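Local coordinates for protein trichothecene 3-O-acetyltransferase TRI101 (Fusarium sporotrichioides, PDB 2ZBA) that acetylates the 3-hydroxyl group of trichothecene mycotoxins with acetyl-coenzyme A during the biosynthesis of toxins such as T-2, at residues 298-303 and 316-321; 49-54 and 182-187. All coordinates share one frame; numbering follows the deposited sequence. Where two conformers were deposited one is given.

Contact 1. Residues 298-303 and 316-321. With COA (coenzyme A), chain E.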
loop_
_atom_site.group_PDB
_atom_site.type_symbol
_atom_site.label_atom_id
_atom_site.label_comp_id
_atom_site.label_asym_id
_atom_site.label_seq_id
_atom_site.Cartn_x
_atom_site.Cartn_y
_atom_site.Cartn_z
ATOM N N CYS A 298 12.662 5.133 -3.683
ATOM C CA CYS A 298 12.201 3.745 -3.678
ATOM C C CYS A 298 10.724 3.732 -4.075
ATOM O O CYS A 298 9.909 4.438 -3.454
ATOM C CB CYS A 298 12.382 3.093 -2.294
ATOM S SG CYS A 298 13.908 3.500 -1.446
ATOM N N ARG A 299 10.394 2.950 -5.105
ATOM C CA ARG A 299 9.040 2.886 -5.693
ATOM C C ARG A 299 8.523 1.462 -5.716
ATOM O O ARG A 299 9.118 0.616 -6.365
ATOM C CB ARG A 299 9.073 3.429 -7.131
ATOM C CG ARG A 299 7.729 3.697 -7.759
ATOM C CD ARG A 299 7.904 3.895 -9.271
ATOM N NE ARG A 299 6.721 4.478 -9.906
ATOM C CZ ARG A 299 6.571 4.655 -11.214
ATOM N NH1 ARG A 299 7.528 4.285 -12.071
ATOM N NH2 ARG A 299 5.441 5.193 -11.667
ATOM N N ALA A 300 7.409 1.192 -5.033
ATOM C CA ALA A 300 6.796 -0.143 -5.050
ATOM C C ALA A 300 6.287 -0.579 -6.450
ATOM O O ALA A 300 5.765 0.227 -7.253
ATOM C CB ALA A 300 5.641 -0.248 -4.012
ATOM N N VAL A 301 6.446 -1.866 -6.714
ATOM C CA VAL A 301 6.057 -2.433 -8.000
ATOM C C VAL A 301 5.364 -3.761 -7.735
ATOM O O VAL A 301 5.911 -4.645 -7.088
ATOM C CB VAL A 301 7.275 -2.549 -9.037
ATOM C CG1 VAL A 301 8.540 -3.084 -8.390
ATOM C CG2 VAL A 301 6.889 -3.404 -10.253
ATOM N N ASP A 302 4.125 -3.870 -8.203
ATOM C CA ASP A 302 3.451 -5.147 -8.288
ATOM C C ASP A 302 4.220 -6.113 -9.211
ATOM O O ASP A 302 4.374 -5.849 -10.406
ATOM C CB ASP A 302 2.029 -4.910 -8.813
ATOM C CG ASP A 302 1.243 -6.181 -8.984
ATOM O OD1 ASP A 302 1.662 -7.216 -8.449
ATOM O OD2 ASP A 302 0.192 -6.134 -9.667
HETATM N N MSE A 303 4.655 -7.248 -8.655
HETATM C CA MSE A 303 5.411 -8.246 -9.422
HETATM C C MSE A 303 4.561 -9.309 -10.115
HETATM O O MSE A 303 5.108 -10.208 -10.736
HETATM C CB MSE A 303 6.476 -8.932 -8.553
HETATM C CG MSE A 303 7.701 -8.066 -8.301
HETATM SE SE MSE A 303 8.415 -7.405 -9.960
HETATM C CE MSE A 303 8.922 -9.195 -10.782
ATOM N N LEU A 316 1.810 -11.896 -1.181
ATOM C CA LEU A 316 2.739 -10.777 -1.253
ATOM C C LEU A 316 3.710 -11.045 -2.400
ATOM O O LEU A 316 4.540 -11.959 -2.331
ATOM C CB LEU A 316 3.505 -10.548 0.061
ATOM C CG LEU A 316 4.469 -9.364 -0.175
ATOM C CD1 LEU A 316 4.288 -8.202 0.739
ATOM C CD2 LEU A 316 5.936 -9.791 -0.280
ATOM N N LEU A 317 3.584 -10.227 -3.438
ATOM C CA LEU A 317 4.348 -10.369 -4.647
ATOM C C LEU A 317 4.653 -8.965 -5.145
ATOM O O LEU A 317 4.018 -8.441 -6.058
ATOM C CB LEU A 317 3.564 -11.209 -5.673
ATOM C CG LEU A 317 4.308 -11.538 -6.963
ATOM C CD1 LEU A 317 5.829 -11.822 -6.718
ATOM C CD2 LEU A 317 3.636 -12.677 -7.674
ATOM N N GLN A 318 5.644 -8.367 -4.505
ATOM C CA GLN A 318 5.948 -6.968 -4.661
ATOM C C GLN A 318 7.464 -6.864 -4.639
ATOM O O GLN A 318 8.137 -7.736 -4.073
ATOM C CB GLN A 318 5.355 -6.229 -3.461
ATOM C CG GLN A 318 5.473 -4.721 -3.467
ATOM C CD GLN A 318 4.784 -4.098 -2.262
ATOM O OE1 GLN A 318 3.693 -3.531 -2.390
ATOM N NE2 GLN A 318 5.395 -4.230 -1.079
ATOM N N ASN A 319 7.993 -5.830 -5.287
ATOM C CA ASN A 319 9.373 -5.417 -5.102
ATOM C C ASN A 319 9.372 -3.898 -5.189
ATOM O O ASN A 319 8.302 -3.283 -5.202
ATOM C CB ASN A 319 10.258 -6.047 -6.192
ATOM C CG ASN A 319 11.714 -6.189 -5.767
ATOM O OD1 ASN A 319 12.183 -5.507 -4.856
ATOM N ND2 ASN A 319 12.438 -7.076 -6.444
HETATM N N MSE A 320 10.550 -3.292 -5.245
HETATM C CA MSE A 320 10.672 -1.871 -5.421
HETATM C C MSE A 320 11.707 -1.633 -6.510
HETATM O O MSE A 320 12.542 -2.495 -6.799
HETATM C CB MSE A 320 11.077 -1.184 -4.109
HETATM C CG MSE A 320 10.046 -1.323 -2.945
HETATM SE SE MSE A 320 10.396 -0.063 -1.507
HETATM C CE MSE A 320 8.975 1.249 -1.864
ATOM N N THR A 321 11.647 -0.471 -7.130
ATOM C CA THR A 321 12.750 -0.013 -7.948
ATOM C C THR A 321 13.442 1.122 -7.173
ATOM O O THR A 321 12.796 1.878 -6.417
ATOM C CB THR A 321 12.303 0.401 -9.385
ATOM O OG1 THR A 321 11.416 1.528 -9.327
ATOM C CG2 THR A 321 11.606 -0.775 -10.102
HETATM N N1A COA E . 3.015 3.591 -25.253
HETATM C C2A COA E . 2.407 4.676 -24.642
HETATM N N3A COA E . 1.815 4.515 -23.397
HETATM C C4A COA E . 1.831 3.305 -22.768
HETATM C C5A COA E . 2.435 2.207 -23.378
HETATM C C6A COA E . 3.034 2.354 -24.636
HETATM N N6A COA E . 3.526 1.294 -25.284
HETATM N N7A COA E . 2.300 1.148 -22.545
HETATM C C8A COA E . 1.628 1.551 -21.439
HETATM N N9A COA E . 1.335 2.885 -21.558
HETATM C C1B COA E . 0.711 3.751 -20.532
HETATM C C2B COA E . -0.775 3.452 -20.365
HETATM O O2B COA E . -1.549 4.189 -21.288
HETATM C C3B COA E . -1.001 3.833 -18.913
HETATM O O3B COA E . -0.883 5.229 -18.840
HETATM P P3B COA E . -1.891 6.229 -18.075
HETATM O O7A COA E . -2.181 5.632 -16.713
HETATM O O8A COA E . -3.195 6.340 -18.816
HETATM O O9A COA E . -1.130 7.512 -17.976
HETATM C C4B COA E . 0.278 3.343 -18.265
HETATM O O4B COA E . 1.285 3.542 -19.243
HETATM C C5B COA E . 0.294 1.889 -17.823
HETATM O O5B COA E . 1.641 1.616 -17.450
HETATM P P1A COA E . 1.986 0.666 -16.194
HETATM O O1A COA E . 1.393 -0.695 -16.374
HETATM O O2A COA E . 3.462 0.649 -15.876
HETATM O O3A COA E . 1.165 1.266 -14.921
HETATM P P2A COA E . 1.487 2.620 -14.103
HETATM O O4A COA E . 0.169 3.343 -13.924
HETATM O O5A COA E . 2.584 3.482 -14.678
HETATM O O6A COA E . 2.012 2.131 -12.670
HETATM C CBP COA E . 3.587 1.099 -11.169
HETATM C CCP COA E . 3.397 1.892 -12.460
HETATM C CDP COA E . 3.469 2.100 -10.020
HETATM C CEP COA E . 4.978 0.445 -11.196
HETATM C CAP COA E . 2.476 0.049 -11.079
HETATM O OAP COA E . 2.564 -0.858 -12.168
HETATM C C9P COA E . 2.440 -0.743 -9.791
HETATM O O9P COA E . 3.264 -1.863 -9.655
HETATM N N8P COA E . 1.581 -0.388 -8.833
HETATM C C7P COA E . 1.520 -1.118 -7.571
HETATM C C6P COA E . 2.574 -0.653 -6.565
HETATM C C5P COA E . 2.428 -1.436 -5.270
HETATM O O5P COA E . 2.784 -2.638 -5.194
HETATM N N4P COA E . 1.912 -0.794 -4.229
HETATM C C3P COA E . 1.130 -1.540 -3.246
HETATM C C2P COA E . 1.738 -1.492 -1.847
HETATM S S1P COA E . 1.420 -2.965 -0.828
HETATM O O HOH W 1 9.932 2.516 -11.553
#

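Contact 2. Residues 49-54 and 182-187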
loop_
_atom_site.group_PDB
_atom_site.type_symbol
_atom_site.label_atom_id
_atom_site.label_comp_id
_atom_site.label_asym_id
_atom_site.label_seq_id
_atom_site.Cartn_x
_atom_site.Cartn_y
_atom_site.Cartn_z
ATOM N N SER A 49 -25.401 -7.545 8.922
ATOM C CA SER A 49 -25.796 -8.911 8.555
ATOM C C SER A 49 -25.297 -9.320 7.175
ATOM O O SER A 49 -24.861 -10.465 6.973
ATOM C CB SER A 49 -27.316 -9.080 8.636
ATOM O OG SER A 49 -27.740 -9.136 9.987
ATOM N N THR A 50 -25.373 -8.392 6.228
ATOM C CA THR A 50 -24.904 -8.611 4.865
ATOM C C THR A 50 -23.387 -8.868 4.825
ATOM O O THR A 50 -22.926 -9.725 4.072
ATOM C CB THR A 50 -25.262 -7.412 3.980
ATOM O OG1 THR A 50 -26.661 -7.147 4.114
ATOM C CG2 THR A 50 -24.908 -7.660 2.512
ATOM N N LEU A 51 -22.623 -8.139 5.638
ATOM C CA LEU A 51 -21.173 -8.329 5.658
ATOM C C LEU A 51 -20.795 -9.638 6.347
ATOM O O LEU A 51 -19.919 -10.365 5.871
ATOM C CB LEU A 51 -20.455 -7.135 6.297
ATOM C CG LEU A 51 -18.917 -7.197 6.441
ATOM C CD1 LEU A 51 -18.179 -7.432 5.092
ATOM C CD2 LEU A 51 -18.428 -5.936 7.112
ATOM N N GLU A 52 -21.473 -9.938 7.456
ATOM C CA GLU A 52 -21.268 -11.190 8.185
ATOM C C GLU A 52 -21.436 -12.411 7.285
ATOM O O GLU A 52 -20.673 -13.375 7.390
ATOM C CB GLU A 52 -22.233 -11.295 9.373
ATOM C CG GLU A 52 -21.965 -10.322 10.532
ATOM C CD GLU A 52 -23.110 -10.304 11.547
ATOM O OE1 GLU A 52 -24.216 -10.790 11.212
ATOM O OE2 GLU A 52 -22.912 -9.809 12.679
ATOM N N GLU A 53 -22.433 -12.352 6.403
ATOM C CA GLU A 53 -22.775 -13.459 5.499
ATOM C C GLU A 53 -21.806 -13.598 4.331
ATOM O O GLU A 53 -21.520 -14.717 3.882
ATOM C CB GLU A 53 -24.209 -13.305 4.971
ATOM C CG GLU A 53 -25.271 -13.633 6.002
ATOM C CD GLU A 53 -25.583 -15.121 6.073
ATOM O OE1 GLU A 53 -24.826 -15.853 6.745
ATOM N N GLY A 54 -21.324 -12.461 3.834
ATOM C CA GLY A 54 -20.249 -12.449 2.855
ATOM C C GLY A 54 -18.958 -13.024 3.425
ATOM O O GLY A 54 -18.251 -13.769 2.739
ATOM N N LYS A 182 -18.141 -9.653 -3.979
ATOM C CA LYS A 182 -18.877 -10.692 -4.717
ATOM C C LYS A 182 -19.633 -11.642 -3.787
ATOM O O LYS A 182 -20.825 -11.868 -3.975
ATOM C CB LYS A 182 -17.938 -11.502 -5.617
ATOM C CG LYS A 182 -17.502 -10.780 -6.892
ATOM C CD LYS A 182 -16.622 -11.660 -7.761
ATOM C CE LYS A 182 -17.411 -12.794 -8.373
ATOM N NZ LYS A 182 -16.721 -13.343 -9.579
ATOM N N ALA A 183 -18.930 -12.186 -2.790
ATOM C CA ALA A 183 -19.503 -13.059 -1.750
ATOM C C ALA A 183 -20.639 -12.418 -0.954
ATOM O O ALA A 183 -21.520 -13.122 -0.465
ATOM C CB ALA A 183 -18.411 -13.536 -0.803
ATOM N N CYS A 184 -20.594 -11.092 -0.820
ATOM C CA CYS A 184 -21.587 -10.305 -0.068
ATOM C C CYS A 184 -22.900 -10.112 -0.851
ATOM O O CYS A 184 -23.973 -9.999 -0.238
ATOM C CB CYS A 184 -21.017 -8.938 0.338
ATOM S SG CYS A 184 -20.071 -8.862 1.901
ATOM N N ARG A 185 -22.799 -10.044 -2.184
ATOM C CA ARG A 185 -23.969 -10.064 -3.082
ATOM C C ARG A 185 -24.255 -11.453 -3.664
ATOM O O ARG A 185 -24.965 -11.585 -4.670
ATOM C CB ARG A 185 -23.866 -9.004 -4.205
ATOM C CG ARG A 185 -22.453 -8.649 -4.643
ATOM C CD ARG A 185 -22.399 -7.722 -5.854
ATOM N NE ARG A 185 -23.087 -6.449 -5.656
ATOM C CZ ARG A 185 -24.178 -6.072 -6.322
ATOM N N ASN A 186 -23.692 -12.480 -3.033
ATOM C CA ASN A 186 -23.997 -13.871 -3.350
ATOM C C ASN A 186 -23.751 -14.214 -4.824
ATOM O O ASN A 186 -24.556 -14.887 -5.477
ATOM C CB ASN A 186 -25.427 -14.223 -2.885
ATOM C CG ASN A 186 -25.708 -15.725 -2.882
ATOM O OD1 ASN A 186 -24.797 -16.562 -2.770
ATOM N ND2 ASN A 186 -26.990 -16.073 -3.002
ATOM N N GLU A 187 -22.634 -13.725 -5.351
ATOM C CA GLU A 187 -22.164 -14.129 -6.667
ATOM C C GLU A 187 -21.102 -15.192 -6.481
ATOM O O GLU A 187 -20.225 -15.060 -5.627
ATOM C CB GLU A 187 -21.591 -12.944 -7.426
ATOM C CG GLU A 187 -22.629 -12.135 -8.143
ATOM C CD GLU A 187 -22.378 -10.648 -8.057
ATOM O OE1 GLU A 187 -21.212 -10.214 -8.189
ATOM O OE2 GLU A 187 -23.361 -9.909 -7.869
HETATM O O HOH W 2 -24.339 -11.045 2.307
#

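Contact 1. Residues 298-303 and 316-321
R299 meets T321 through a water that lies in the guanidinium plane at its edge, 3.0 Å from R299 NH1 and 2.9 Å from T321 OG1. Over one face of the same guanidinium sits CCP of coenzyme A, and D270 and D271 form salt bridges with NH2. The side chain reaches the cofactor because it is extended from CG to NE, with CG anti to the backbone N (chi1 -168°).

Behind it, strands 294-302 and 318-326 pair antiparallel. Mutual N-H to carbonyl bonds join R299 with T321 and V301 with N319. The ladder ends at M303 N to L317 O (2.9 Å), whose donor stands above the carbonyl plane. Here M303 CB presses tightly on L317 CD1 (3.5 Å). V301, N319 and T321 share one face of the sheet, where N319 and T321 touch helix 348-363. On the other, the selenomethionine M320 lays CE 3.5 Å from A300 N and SE 3.8 Å from C298 CB.

A300 CB packs 3.6 Å from C5P of coenzyme A. Q318, extended beyond CG, brings OE1 to S1P and NE2 toward the bound T-2 toxin, both doubtful close approaches. D302 N donates a bond of 2.6 Å to O9P. The ends of the two strands thus line one side of the pantetheine arm, consistent with the cofactor channel of BAHD acyltransferases: backbone grips the amide, the A300 methyl packs against the arm, and both charged side chains have counter-charges within the protein, R299 in D270 and D271, D302 in R304.

Contact 2. Residues 49-54 and 182-187
C184 and L51 converge through their torsions: chi1 of -86° sets SG of C184 beside its own backbone N and against helix 44-61, while in L51 chi1 of 178° carries CG anti to the backbone N and chi2 of 57° turns CD1 to 4.0 Å from C184 SG. The T50 methyl CG2 meets the C184 carbonyl oxygen at 3.7 Å; the T50 hydroxyl goes instead to T46 O, one turn back in the same helix.

The C184 sulfur is the central atom of the contact, meeting T50, L51 and G54. It touches G54 CA at 3.7 Å and lies near the carbonyl oxygen of T50, without a hydrogen bond. G54 has no side chain, and the two backbones come together until its CA is 3.9 Å from C184 CA. Next to it, A183 CB rests on G54 O at 3.6 Å. Helix 170-184 stops here in a Schellman motif: E187 N bonds to K182 O, N186 N reaches A183 O weakly, and N186 adopts left-handed helical angles.

No hydrogen bond joins 49-54 directly to 182-187; the helices are bonded directly just beyond, by R57 NH1 to A183 O. A water donates to T50 O (2.6 Å) and to C184 O (2.8 Å), bridging the two main chains. L51 also packs on L93, L148 and L150 of the neighbouring sheet, so that the helix is held between strands and helix end. Chemically, small groups (a sulfur, two methyls, a glycine) packed on each other and on backbone oxygens allow the close approach. R57 at A183 O and the water at C184 O serve carbonyls of a helix C-terminus, where a partial negative charge would be expected to attract such donors; the water's other hydrogen goes to T50 O within helix 44-61.

How the contacts relate
Contact 1 belongs to the core of the enzyme and contact 2 lies farther out, their centres 31 Å apart and their nearest atoms about 18 Å apart; both are mostly buried. They share no element: one joins two strands of the seven-stranded sheet, the other two helices of the N-terminal family region, which pack by the five-stranded sheet. An indirect tie exists through D169, which bonds to L317 N and stands just before helix 170-184, whose far end forms contact 2. Direct main-chain pairing and cofactor binding dominate 298-303 and 316-321, whereas 49-54 and 182-187 rely on shape and a bridging water, away from the binding sites.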